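PDB 4O5J: uncharacterized protein from Helicobacter pylori, which acts as the sialic acid-binding adhesin SabA, an outer membrane protein whose extracellular domain probably attaches the bacterium to sialylated host glycans. Local coordinates for residues I57-V60 with N61-N65; L95-W98 with S99-G103; P189-T192 with V193-L197; F283-D286 with I287-A291; Q315-Y318 with L319-A322. All blocks are in the same frame, centred on the assembly; numbering follows the deposited sequence.

Contact 1: I57-V60 with N61-N65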
loop_
_atom_site.group_PDB
_atom_site.type_symbol
_atom_site.label_atom_id
_atom_site.label_comp_id
_atom_site.label_asym_id
_atom_site.label_seq_id
_atom_site.Cartn_x
_atom_site.Cartn_y
_atom_site.Cartn_z
ATOM N N ILE A 57 28.246 18.158 -8.644
ATOM C CA ILE A 57 27.905 18.419 -7.244
ATOM C C ILE A 57 26.518 19.015 -7.087
ATOM O O ILE A 57 25.731 18.647 -6.203
ATOM C CB ILE A 57 28.980 19.322 -6.565
ATOM C CG1 ILE A 57 28.686 19.382 -5.089
ATOM C CG2 ILE A 57 29.012 20.746 -7.156
ATOM C CD1 ILE A 57 28.476 18.003 -4.514
ATOM N N GLU A 58 26.191 19.921 -7.977
ATOM C CA GLU A 58 24.897 20.502 -7.934
ATOM C C GLU A 58 23.802 19.443 -8.137
ATOM O O GLU A 58 22.775 19.436 -7.441
ATOM C CB GLU A 58 24.839 21.556 -8.996
ATOM C CG GLU A 58 23.550 22.324 -8.973
ATOM C CD GLU A 58 23.582 23.495 -9.922
ATOM O OE1 GLU A 58 22.483 23.886 -10.387
ATOM O OE2 GLU A 58 24.697 24.021 -10.201
ATOM N N LEU A 59 24.032 18.542 -9.086
ATOM C CA LEU A 59 23.046 17.506 -9.400
ATOM C C LEU A 59 22.971 16.529 -8.253
ATOM O O LEU A 59 21.900 16.095 -7.888
ATOM C CB LEU A 59 23.431 16.778 -10.659
ATOM C CG LEU A 59 22.573 15.594 -11.062
ATOM C CD1 LEU A 59 21.075 15.899 -11.296
ATOM C CD2 LEU A 59 23.184 14.956 -12.296
ATOM N N VAL A 60 24.115 16.189 -7.668
ATOM C CA VAL A 60 24.102 15.278 -6.524
ATOM C C VAL A 60 23.317 15.877 -5.360
ATOM O O VAL A 60 22.411 15.249 -4.826
ATOM C CB VAL A 60 25.515 14.910 -6.089
ATOM C CG1 VAL A 60 25.509 14.091 -4.789
ATOM C CG2 VAL A 60 26.176 14.148 -7.218
ATOM N N ASN A 61 23.614 17.106 -5.000
ATOM C CA ASN A 61 22.879 17.774 -3.908
ATOM C C ASN A 61 21.409 17.987 -4.216
ATOM O O ASN A 61 20.530 17.862 -3.346
ATOM C CB ASN A 61 23.555 19.101 -3.576
ATOM C CG ASN A 61 24.888 18.899 -2.910
ATOM O OD1 ASN A 61 25.166 17.802 -2.387
ATOM N ND2 ASN A 61 25.729 19.936 -2.920
ATOM N N SER A 62 21.136 18.284 -5.479
ATOM C CA SER A 62 19.770 18.484 -5.916
ATOM C C SER A 62 18.953 17.215 -5.691
ATOM O O SER A 62 17.824 17.269 -5.204
ATOM C CB SER A 62 19.793 18.802 -7.385
ATOM O OG SER A 62 18.557 19.263 -7.741
ATOM N N SER A 63 19.547 16.074 -6.047
ATOM C CA SER A 63 18.899 14.771 -5.893
ATOM C C SER A 63 18.742 14.421 -4.420
ATOM O O SER A 63 17.689 13.904 -4.001
ATOM C CB SER A 63 19.716 13.676 -6.572
ATOM O OG SER A 63 19.950 14.008 -7.939
ATOM N N LEU A 64 19.775 14.696 -3.632
ATOM C CA LEU A 64 19.709 14.417 -2.185
ATOM C C LEU A 64 18.608 15.257 -1.574
ATOM O O LEU A 64 17.800 14.762 -0.788
ATOM C CB LEU A 64 21.043 14.738 -1.511
ATOM C CG LEU A 64 21.069 14.490 -0.001
ATOM C CD1 LEU A 64 20.746 13.035 0.337
ATOM C CD2 LEU A 64 22.411 14.876 0.591
ATOM N N ASN A 65 18.542 16.526 -1.968
ATOM C CA ASN A 65 17.502 17.377 -1.445
ATOM C C ASN A 65 16.078 16.884 -1.762
ATOM O O ASN A 65 15.174 17.022 -0.938
ATOM C CB ASN A 65 17.682 18.813 -1.890
ATOM C CG ASN A 65 16.567 19.717 -1.361
ATOM O OD1 ASN A 65 15.586 19.992 -2.046
ATOM N ND2 ASN A 65 16.689 20.138 -0.118
#
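Ser63 grips the carbonyl of Leu59 twice in the first turns of helix 57-76: its OG lies 2.9 Å from Leu59 O and its backbone N 3.0 Å from the same oxygen. The two donors arrive from opposite faces of the carbonyl plane, so each donor has its own side of the oxygen. What brings the hydroxyl back over the preceding turn is its first torsion, which sets OG beside the backbone N (chi1 -55°). Ordinary alpha-helical i to i+4 bonds flank this pair, from Asn61 N to Ile57 O, from Ser62 N to Glu58 O, and from Leu64 N to Val60 O. Further out, the amide of Asn61 folds back over the turn that begins at Ile57, and its OD1 accepts a hydrogen bond from the backbone N of Gln273 in a loop, tying that loop to the helix. Val60 and Leu64 pack on Phe283 of helix 281-309, while Leu59, Val60 and Ser63 meet Val367 of helix 343-396; the two neighbours thus bury one flank of the helix, and Glu58 and Ser62 are left exposed. Across the Ile57-Asn61 step the CG1-CD1 arm of Ile57 does the touching, both carbons 3.7 Å from Asn61 ND2.

Contact 2: L95-W98 with S99-G103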
loop_
_atom_site.group_PDB
_atom_site.type_symbol
_atom_site.label_atom_id
_atom_site.label_comp_id
_atom_site.label_asym_id
_atom_site.label_seq_id
_atom_site.Cartn_x
_atom_site.Cartn_y
_atom_site.Cartn_z
ATOM N N LEU A 95 -12.482 -1.216 7.879
ATOM C CA LEU A 95 -13.728 -0.900 8.620
ATOM C C LEU A 95 -14.916 -0.931 7.641
ATOM O O LEU A 95 -16.031 -1.228 8.012
ATOM C CB LEU A 95 -13.615 0.475 9.284
ATOM C CG LEU A 95 -12.677 0.477 10.497
ATOM C CD1 LEU A 95 -12.381 1.913 10.988
ATOM C CD2 LEU A 95 -13.292 -0.388 11.608
ATOM N N GLY A 96 -14.673 -0.626 6.371
ATOM C CA GLY A 96 -15.708 -0.734 5.350
ATOM C C GLY A 96 -16.099 -2.176 5.160
ATOM O O GLY A 96 -17.287 -2.499 5.107
ATOM N N PHE A 97 -15.124 -3.062 5.067
ATOM C CA PHE A 97 -15.461 -4.459 4.954
ATOM C C PHE A 97 -16.223 -4.961 6.181
ATOM O O PHE A 97 -17.221 -5.694 6.093
ATOM C CB PHE A 97 -14.233 -5.330 4.692
ATOM C CG PHE A 97 -14.579 -6.773 4.594
ATOM C CD1 PHE A 97 -15.062 -7.299 3.409
ATOM C CD2 PHE A 97 -14.509 -7.602 5.709
ATOM C CE1 PHE A 97 -15.431 -8.634 3.324
ATOM C CE2 PHE A 97 -14.878 -8.931 5.636
ATOM C CZ PHE A 97 -15.329 -9.463 4.439
ATOM N N TRP A 98 -15.730 -4.589 7.357
ATOM C CA TRP A 98 -16.413 -4.989 8.601
ATOM C C TRP A 98 -17.853 -4.545 8.559
ATOM O O TRP A 98 -18.798 -5.261 8.956
ATOM C CB TRP A 98 -15.711 -4.352 9.822
ATOM C CG TRP A 98 -16.534 -4.560 11.020
ATOM C CD1 TRP A 98 -17.368 -3.660 11.613
ATOM C CD2 TRP A 98 -16.674 -5.814 11.769
ATOM N NE1 TRP A 98 -17.998 -4.240 12.700
ATOM C CE2 TRP A 98 -17.603 -5.548 12.836
ATOM C CE3 TRP A 98 -16.137 -7.090 11.642
ATOM C CZ2 TRP A 98 -17.975 -6.529 13.766
ATOM C CZ3 TRP A 98 -16.494 -8.074 12.575
ATOM C CH2 TRP A 98 -17.407 -7.783 13.623
ATOM N N SER A 99 -18.054 -3.335 8.078
ATOM C CA SER A 99 -19.409 -2.775 7.931
ATOM C C SER A 99 -20.292 -3.650 7.009
ATOM O O SER A 99 -21.494 -3.871 7.310
ATOM C CB SER A 99 -19.290 -1.379 7.380
ATOM O OG SER A 99 -20.541 -0.800 7.376
ATOM N N LEU A 100 -19.719 -4.210 5.930
ATOM C CA LEU A 100 -20.477 -5.084 5.017
ATOM C C LEU A 100 -20.748 -6.425 5.671
ATOM O O LEU A 100 -21.893 -6.921 5.689
ATOM C CB LEU A 100 -19.702 -5.337 3.712
ATOM C CG LEU A 100 -19.582 -4.208 2.734
ATOM C CD1 LEU A 100 -18.681 -4.659 1.558
ATOM C CD2 LEU A 100 -20.989 -3.748 2.252
ATOM N N TYR A 101 -19.654 -7.043 6.128
ATOM C CA TYR A 101 -19.659 -8.379 6.727
ATOM C C TYR A 101 -20.569 -8.458 7.979
ATOM O O TYR A 101 -21.378 -9.415 8.151
ATOM C CB TYR A 101 -18.229 -8.670 7.067
ATOM C CG TYR A 101 -17.916 -9.912 7.874
ATOM C CD1 TYR A 101 -17.970 -11.166 7.307
ATOM C CD2 TYR A 101 -17.429 -9.809 9.214
ATOM C CE1 TYR A 101 -17.600 -12.310 8.005
ATOM C CE2 TYR A 101 -17.049 -10.945 9.923
ATOM C CZ TYR A 101 -17.140 -12.180 9.318
ATOM O OH TYR A 101 -16.745 -13.320 10.020
ATOM N N ALA A 102 -20.448 -7.446 8.842
ATOM C CA ALA A 102 -21.150 -7.429 10.117
ATOM C C ALA A 102 -21.947 -6.130 10.206
ATOM O O ALA A 102 -23.108 -6.078 9.759
ATOM C CB ALA A 102 -20.150 -7.538 11.286
ATOM N N GLY A 103 -21.374 -5.089 10.829
ATOM C CA GLY A 103 -22.008 -3.785 10.795
ATOM C C GLY A 103 -23.352 -3.796 11.495
ATOM O O GLY A 103 -23.491 -4.394 12.576
#
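Four i to i+4 backbone bonds carry helix 82-101 to its C-terminal end, the last running from Ala102 N to Trp98 O at 2.7 Å, after which the chain leaves helical geometry at Ala102 and Gly103 takes a positive phi of 64°. On this last turn Phe97, Trp98 and Tyr101 form an aromatic cluster. The methyl of Ala102 sits over one face of the indole in a CH-pi contact, its CB 3.5 Å from the centroid of the six-membered ring of Trp98 and 13° off the ring normal. Gly103 N lies above the same face, nearer the NE1 side, so the departing chain folds across the indole. Tyr101 meets the other two rings differently. Its CD2 approaches Trp98 CE3 at 3.9 Å, and that indole atom lies at the tyrosine edge, near its plane, with the two ring planes 57° apart. Towards Phe97 the planes are nearly parallel, yet the rings are slid so far that they barely overlap, their centroids standing 5.6 Å apart. The cluster is buried between several elements: Trp98 packs on Met152 and Ala156 of helix 146-163 and on Leu203 and Ile207 of helix 193-209, while Phe97 and Tyr101 both touch Met214 of strand 214-215. Past the helix end, Lys325 NZ donates to the carbonyl oxygens of Ser99, Leu100 and Ala102. The Phe97-Tyr101 pair touches chiefly through the tyrosine's first side-chain carbon, with Phe97 CE2 3.7 Å from Tyr101 CB.

Contact 3: P189-T192 with V193-L197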
loop_
_atom_site.group_PDB
_atom_site.type_symbol
_atom_site.label_atom_id
_atom_site.label_comp_id
_atom_site.label_asym_id
_atom_site.label_seq_id
_atom_site.Cartn_x
_atom_site.Cartn_y
_atom_site.Cartn_z
ATOM N N PRO A 189 -4.413 13.727 18.088
ATOM C CA PRO A 189 -4.565 12.291 17.694
ATOM C C PRO A 189 -3.749 11.371 18.629
ATOM O O PRO A 189 -2.618 11.718 18.953
ATOM C CB PRO A 189 -4.006 12.257 16.250
ATOM C CG PRO A 189 -3.271 13.529 16.083
ATOM C CD PRO A 189 -3.975 14.540 16.944
ATOM N N ASN A 190 -4.272 10.234 19.083
ATOM C CA ASN A 190 -3.506 9.496 20.081
ATOM C C ASN A 190 -3.267 8.035 19.698
ATOM O O ASN A 190 -2.960 7.230 20.535
ATOM C CB ASN A 190 -4.134 9.707 21.490
ATOM C CG ASN A 190 -5.504 9.133 21.580
ATOM O OD1 ASN A 190 -5.867 8.225 20.839
ATOM N ND2 ASN A 190 -6.290 9.667 22.490
ATOM N N SER A 191 -3.382 7.692 18.412
ATOM C CA SER A 191 -3.049 6.326 17.964
ATOM C C SER A 191 -1.963 6.343 16.922
ATOM O O SER A 191 -1.994 7.175 16.029
ATOM C CB SER A 191 -4.292 5.618 17.445
ATOM O OG SER A 191 -3.952 4.409 16.766
ATOM N N THR A 192 -0.982 5.463 17.055
ATOM C CA THR A 192 0.049 5.352 16.032
ATOM C C THR A 192 -0.558 4.572 14.840
ATOM O O THR A 192 -1.580 3.842 15.011
ATOM C CB THR A 192 1.263 4.589 16.514
ATOM O OG1 THR A 192 0.875 3.245 16.831
ATOM C CG2 THR A 192 1.923 5.268 17.785
ATOM N N VAL A 193 0.045 4.719 13.652
ATOM C CA VAL A 193 -0.422 3.929 12.510
ATOM C C VAL A 193 -0.084 2.466 12.766
ATOM O O VAL A 193 -0.818 1.597 12.320
ATOM C CB VAL A 193 0.176 4.356 11.162
ATOM C CG1 VAL A 193 -0.162 5.791 10.829
ATOM C CG2 VAL A 193 1.593 4.241 11.255
ATOM N N SER A 194 1.018 2.179 13.503
ATOM C CA SER A 194 1.351 0.772 13.788
ATOM C C SER A 194 0.287 0.140 14.651
ATOM O O SER A 194 -0.039 -1.035 14.493
ATOM C CB SER A 194 2.665 0.628 14.477
ATOM O OG SER A 194 3.609 1.070 13.515
ATOM N N ASN A 195 -0.254 0.904 15.589
ATOM C CA ASN A 195 -1.325 0.375 16.468
ATOM C C ASN A 195 -2.562 0.069 15.605
ATOM O O ASN A 195 -3.162 -0.982 15.723
ATOM C CB ASN A 195 -1.673 1.438 17.518
ATOM C CG ASN A 195 -2.841 1.046 18.356
ATOM O OD1 ASN A 195 -2.821 -0.029 18.920
ATOM N ND2 ASN A 195 -3.888 1.852 18.394
ATOM N N ALA A 196 -2.909 0.978 14.702
ATOM C CA ALA A 196 -4.090 0.762 13.839
ATOM C C ALA A 196 -3.850 -0.458 12.912
ATOM O O ALA A 196 -4.730 -1.340 12.814
ATOM C CB ALA A 196 -4.377 2.018 13.054
ATOM N N LEU A 197 -2.682 -0.529 12.274
ATOM C CA LEU A 197 -2.379 -1.661 11.388
ATOM C C LEU A 197 -2.439 -2.973 12.159
ATOM O O LEU A 197 -2.942 -3.989 11.665
ATOM C CB LEU A 197 -1.050 -1.506 10.684
ATOM C CG LEU A 197 -1.085 -0.343 9.684
ATOM C CD1 LEU A 197 0.296 -0.110 9.135
ATOM C CD2 LEU A 197 -2.080 -0.641 8.555
#
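The carboxamide of Asn195 is the flat group here, and it is bonded within its own plane: Ser191 OG lies only 3° out of it and accepts from Asn195 ND2 at 3.0 Å, with an N-H...O angle of 173°. The side chain reaches back to the serine because CG stands anti to the backbone N (chi1 174°), which turns the amide towards the residues preceding the helix. Ser191 OG is at once a donor, giving its proton to Thr192 O at 3.0 Å, so one hydroxyl links the amide to the start of the helix. The plane of the Thr192 carbonyl is approached on both faces, by Ser191 OG from one and by Ala196 N from the other, the latter at 3.2 Å. Thr192 is the N-cap of helix 193-209. Its OG1 accepts from Asn195 N at 2.9 Å, answering a first-turn N-H that has no helical carbonyl before it, and the threonine and asparagine side chains cross at about a right angle.

Ser191 is further fixed by backbone hydrogen bonds to Asn172 and Cys174, earlier in the same long loop, where Cys174 is disulfide-bonded to Cys179. The cap thus marks where this loop enters a helix that sits among three others: Asn195 and Ala196 touch helix 146-163, Val193 and Ala196 touch helix 82-101, and Leu197 packs on Gln254 and Val257 of helix 241-268.

Contact 4: F283-D286 with I287-A291; sequences FAKD and IYTFA
Ile287 packs against Phe283 one turn earlier in helix 281-309, the isoleucine CB lying over one face of the phenyl ring while CD1 reaches Phe283 CZ at 3.9 Å. With chi1 at -168°, Ile287 points its longer branch away from its own backbone N and along the ring. The methyl branch, Ile287 CG2, meets the carbonyl oxygens of the previous turn, 3.3 Å from Phe283 O and 3.4 Å from Ala284 O. On a different side of the helix, Thr289 binds the Lys285 carbonyl with two groups: OG1 at 3.0 Å from Lys285 O and its backbone N at 3.1 Å, the donors coming from opposite faces of the carbonyl plane. The alpha-helical ladder beneath is regular at Ile287 N to Phe283 O and Phe290 N to Asp286 O, but the bond from Tyr288 N to Ala284 O is weak, at 3.4 Å.

Beyond this shell, side chains of the same two turns meet three neighbouring helices. Phe290 rests on Leu67 and Thr71 of helix 57-76, while the ring of Tyr288 meets that of Tyr372 on helix 343-396. Asp286 and Thr289 both touch Leu266 of helix 241-268.

The chemistry is accordingly divided. Phe283, Ile287 and Phe290 give buried apolar surface to the bundle, whereas the threonine hydroxyl spends its hydrogen on Lys285 O, so the hydroxyl beside Leu266 has a hydrogen-bond acceptor within its own helix.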
loop_
_atom_site.group_PDB
_atom_site.type_symbol
_atom_site.label_atom_id
_atom_site.label_comp_id
_atom_site.label_asym_id
_atom_site.label_seq_id
_atom_site.Cartn_x
_atom_site.Cartn_y
_atom_site.Cartn_z
ATOM N N PHE A 283 29.251 8.287 2.293
ATOM C CA PHE A 283 28.154 9.064 1.705
ATOM C C PHE A 283 27.656 8.385 0.411
ATOM O O PHE A 283 26.428 8.239 0.174
ATOM C CB PHE A 283 28.631 10.489 1.404
ATOM C CG PHE A 283 27.651 11.288 0.630
ATOM C CD1 PHE A 283 26.620 11.947 1.282
ATOM C CD2 PHE A 283 27.731 11.358 -0.749
ATOM C CE1 PHE A 283 25.686 12.683 0.571
ATOM C CE2 PHE A 283 26.807 12.089 -1.448
ATOM C CZ PHE A 283 25.775 12.742 -0.789
ATOM N N ALA A 284 28.606 7.964 -0.404
ATOM C CA ALA A 284 28.293 7.233 -1.611
ATOM C C ALA A 284 27.376 6.054 -1.369
ATOM O O ALA A 284 26.382 5.881 -2.076
ATOM C CB ALA A 284 29.527 6.759 -2.261
ATOM N N LYS A 285 27.708 5.237 -0.379
ATOM C CA LYS A 285 26.971 4.011 -0.179
ATOM C C LYS A 285 25.626 4.330 0.483
ATOM O O LYS A 285 24.591 3.707 0.208
ATOM C CB LYS A 285 27.805 3.055 0.670
ATOM C CG LYS A 285 27.072 1.789 0.941
ATOM C CD LYS A 285 27.693 0.955 2.025
ATOM C CE LYS A 285 26.670 -0.128 2.350
ATOM N NZ LYS A 285 27.089 -0.938 3.514
ATOM N N ASP A 286 25.626 5.367 1.304
ATOM C CA ASP A 286 24.412 5.713 2.066
ATOM C C ASP A 286 23.361 6.356 1.188
ATOM O O ASP A 286 22.179 6.040 1.338
ATOM C CB ASP A 286 24.706 6.626 3.293
ATOM C CG ASP A 286 25.254 5.823 4.513
ATOM O OD1 ASP A 286 25.103 4.563 4.505
ATOM O OD2 ASP A 286 25.849 6.435 5.489
ATOM N N ILE A 287 23.764 7.267 0.297
ATOM C CA ILE A 287 22.790 7.936 -0.540
ATOM C C ILE A 287 22.166 6.878 -1.454
ATOM O O ILE A 287 20.986 6.966 -1.767
ATOM C CB ILE A 287 23.383 9.125 -1.334
ATOM C CG1 ILE A 287 22.263 9.961 -1.965
ATOM C CG2 ILE A 287 24.382 8.663 -2.390
ATOM C CD1 ILE A 287 22.811 11.173 -2.696
ATOM N N TYR A 288 22.947 5.862 -1.833
ATOM C CA TYR A 288 22.424 4.829 -2.713
ATOM C C TYR A 288 21.360 3.973 -2.007
ATOM O O TYR A 288 20.249 3.761 -2.508
ATOM C CB TYR A 288 23.559 3.992 -3.240
ATOM C CG TYR A 288 23.166 3.034 -4.335
ATOM C CD1 TYR A 288 22.077 3.287 -5.158
ATOM C CD2 TYR A 288 23.925 1.902 -4.590
ATOM C CE1 TYR A 288 21.709 2.396 -6.166
ATOM C CE2 TYR A 288 23.582 1.022 -5.585
ATOM C CZ TYR A 288 22.471 1.273 -6.372
ATOM O OH TYR A 288 22.171 0.400 -7.372
ATOM N N THR A 289 21.688 3.514 -0.815
ATOM C CA THR A 289 20.758 2.789 0.009
ATOM C C THR A 289 19.536 3.623 0.281
ATOM O O THR A 289 18.417 3.132 0.199
ATOM C CB THR A 289 21.414 2.461 1.349
ATOM O OG1 THR A 289 22.587 1.718 1.079
ATOM C CG2 THR A 289 20.502 1.628 2.220
ATOM N N PHE A 290 19.751 4.883 0.611
ATOM C CA PHE A 290 18.656 5.811 0.863
ATOM C C PHE A 290 17.685 5.824 -0.334
ATOM O O PHE A 290 16.467 5.627 -0.194
ATOM C CB PHE A 290 19.245 7.203 1.078
ATOM C CG PHE A 290 18.254 8.231 1.536
ATOM C CD1 PHE A 290 17.162 7.872 2.311
ATOM C CD2 PHE A 290 18.422 9.578 1.200
ATOM C CE1 PHE A 290 16.241 8.831 2.741
ATOM C CE2 PHE A 290 17.503 10.537 1.638
ATOM C CZ PHE A 290 16.434 10.176 2.412
ATOM N N ALA A 291 18.235 6.007 -1.519
ATOM C CA ALA A 291 17.432 6.097 -2.766
ATOM C C ALA A 291 16.731 4.770 -3.089
ATOM O O ALA A 291 15.524 4.770 -3.357
ATOM C CB ALA A 291 18.317 6.584 -3.924
#

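Contact 5: Q315-Y318 with L319-A322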
loop_
_atom_site.group_PDB
_atom_site.type_symbol
_atom_site.label_atom_id
_atom_site.label_comp_id
_atom_site.label_asym_id
_atom_site.label_seq_id
_atom_site.Cartn_x
_atom_site.Cartn_y
_atom_site.Cartn_z
ATOM N N GLN A 315 -17.731 -5.646 -6.218
ATOM C CA GLN A 315 -17.346 -5.763 -4.797
ATOM C C GLN A 315 -16.858 -4.411 -4.287
ATOM O O GLN A 315 -17.185 -4.019 -3.169
ATOM C CB GLN A 315 -16.279 -6.831 -4.593
ATOM C CG GLN A 315 -16.826 -8.219 -4.867
ATOM C CD GLN A 315 -15.725 -9.255 -4.765
ATOM O OE1 GLN A 315 -14.665 -8.998 -4.215
ATOM N NE2 GLN A 315 -15.987 -10.462 -5.287
ATOM N N TYR A 316 -16.118 -3.681 -5.102
ATOM C CA TYR A 316 -15.623 -2.381 -4.705
ATOM C C TYR A 316 -16.817 -1.449 -4.497
ATOM O O TYR A 316 -16.833 -0.651 -3.534
ATOM C CB TYR A 316 -14.654 -1.829 -5.762
ATOM C CG TYR A 316 -14.019 -0.524 -5.378
ATOM C CD1 TYR A 316 -13.057 -0.481 -4.364
ATOM C CD2 TYR A 316 -14.378 0.696 -5.966
ATOM C CE1 TYR A 316 -12.467 0.699 -3.959
ATOM C CE2 TYR A 316 -13.769 1.913 -5.544
ATOM C CZ TYR A 316 -12.819 1.892 -4.549
ATOM O OH TYR A 316 -12.191 3.051 -4.129
ATOM N N LYS A 317 -17.820 -1.545 -5.393
ATOM C CA LYS A 317 -18.999 -0.680 -5.269
ATOM C C LYS A 317 -19.680 -0.916 -3.911
ATOM O O LYS A 317 -20.118 0.025 -3.268
ATOM C CB LYS A 317 -19.991 -0.908 -6.451
ATOM C CG LYS A 317 -21.264 -0.113 -6.397
ATOM C CD LYS A 317 -21.045 1.408 -6.370
ATOM C CE LYS A 317 -20.403 1.983 -7.646
ATOM N NZ LYS A 317 -19.937 3.432 -7.583
ATOM N N TYR A 318 -19.809 -2.175 -3.491
ATOM C CA TYR A 318 -20.421 -2.510 -2.181
ATOM C C TYR A 318 -19.582 -1.872 -1.055
ATOM O O TYR A 318 -20.122 -1.231 -0.168
ATOM C CB TYR A 318 -20.468 -4.008 -1.960
ATOM C CG TYR A 318 -21.700 -4.677 -2.416
ATOM C CD1 TYR A 318 -22.649 -5.151 -1.489
ATOM C CD2 TYR A 318 -21.993 -4.855 -3.799
ATOM C CE1 TYR A 318 -23.787 -5.796 -1.896
ATOM C CE2 TYR A 318 -23.177 -5.523 -4.183
ATOM C CZ TYR A 318 -24.055 -5.966 -3.249
ATOM O OH TYR A 318 -25.255 -6.600 -3.624
ATOM N N LEU A 319 -18.273 -2.017 -1.138
ATOM C CA LEU A 319 -17.355 -1.435 -0.170
ATOM C C LEU A 319 -17.521 0.094 -0.100
ATOM O O LEU A 319 -17.653 0.662 0.984
ATOM C CB LEU A 319 -15.929 -1.774 -0.572
ATOM C CG LEU A 319 -14.805 -1.397 0.386
ATOM C CD1 LEU A 319 -14.929 -2.166 1.739
ATOM C CD2 LEU A 319 -13.478 -1.772 -0.280
ATOM N N GLU A 320 -17.520 0.778 -1.239
ATOM C CA GLU A 320 -17.681 2.241 -1.264
ATOM C C GLU A 320 -19.015 2.655 -0.688
ATOM O O GLU A 320 -19.133 3.745 -0.134
ATOM C CB GLU A 320 -17.701 2.736 -2.715
ATOM C CG GLU A 320 -16.345 2.866 -3.251
ATOM C CD GLU A 320 -16.405 3.463 -4.638
ATOM O OE1 GLU A 320 -17.337 2.999 -5.385
ATOM O OE2 GLU A 320 -15.524 4.346 -4.963
ATOM N N LYS A 321 -20.032 1.805 -0.823
ATOM C CA LYS A 321 -21.392 2.219 -0.440
ATOM C C LYS A 321 -21.820 1.573 0.875
ATOM O O LYS A 321 -23.002 1.605 1.252
ATOM C CB LYS A 321 -22.381 1.907 -1.549
ATOM C CG LYS A 321 -22.105 2.611 -2.856
ATOM C CD LYS A 321 -22.483 4.018 -2.789
ATOM C CE LYS A 321 -22.384 4.625 -4.171
ATOM N NZ LYS A 321 -22.978 5.954 -3.961
ATOM N N ALA A 322 -20.865 0.950 1.571
ATOM C CA ALA A 322 -21.171 0.134 2.761
ATOM C C ALA A 322 -21.933 0.958 3.793
ATOM O O ALA A 322 -22.711 0.410 4.558
ATOM C CB ALA A 322 -19.880 -0.456 3.372
#
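Tyr316 and Glu320, one turn apart near the C-terminal end of helix 313-320, make the close part of this contact. The glutamate CG lies over the phenol ring, 4.0 Å from the centroid of Tyr316, in a CH-pi contact. Its carboxylate then runs on past the ring carbons, with Glu320 OE2 3.1 Å from Tyr316 CE2 and the two planes turned 41° apart. The phenol hydroxyl is bonded elsewhere, to Asn344 ND2 at the start of helix 343-396. Leu319 CD2 touches the same ring more distantly and packs on Val242 and Ile246 of helix 241-268; Tyr318 is buried too, its ring edge-to-face with Trp216 and its OH bonded to Ile231 N.

The lysine side is looser. Bends at chi2 and chi3 (59° and 65°) curl Lys317 back towards Glu320, yet its NZ stops 3.4 Å from Glu320 OE1, a salt bridge whose hydrogen bond is weak. Lys321 runs alongside Lys317, pointing the same way, and its backbone N makes only weak bonds as the helix ends.

With Lys317 NZ and Lys321 NZ 5.4 Å apart, the carboxylate paired with Lys317 probably offsets part of the positive charge that Lys321 brings nearby, while the CH-pi contact with Tyr316 probably limits the freedom of the Glu320 side chain.

Every contact is local, spanning a continuous stretch of chain, so none closes a long loop, and the five follow in series without nesting or crossing. From the N terminus, contact 1 opens helix 57-76, contact 2 ends helix 82-101, and contact 3 starts helix 193-209; contacts 4 and 5 then fall on the successive helices 281-309 and 313-320. In space two pairs form. Contacts 1 and 4 join helices 57-76 and 281-309, Leu64 CD1 meeting Ile287 CD1 at 4.1 Å. Across the chain's centre, contacts 2 and 5 join helices 82-101 and 313-320, Leu319 packing on Gly96 and Phe97, and Leu100 on Tyr318 and Ala322. Contact 3 touches neither pair.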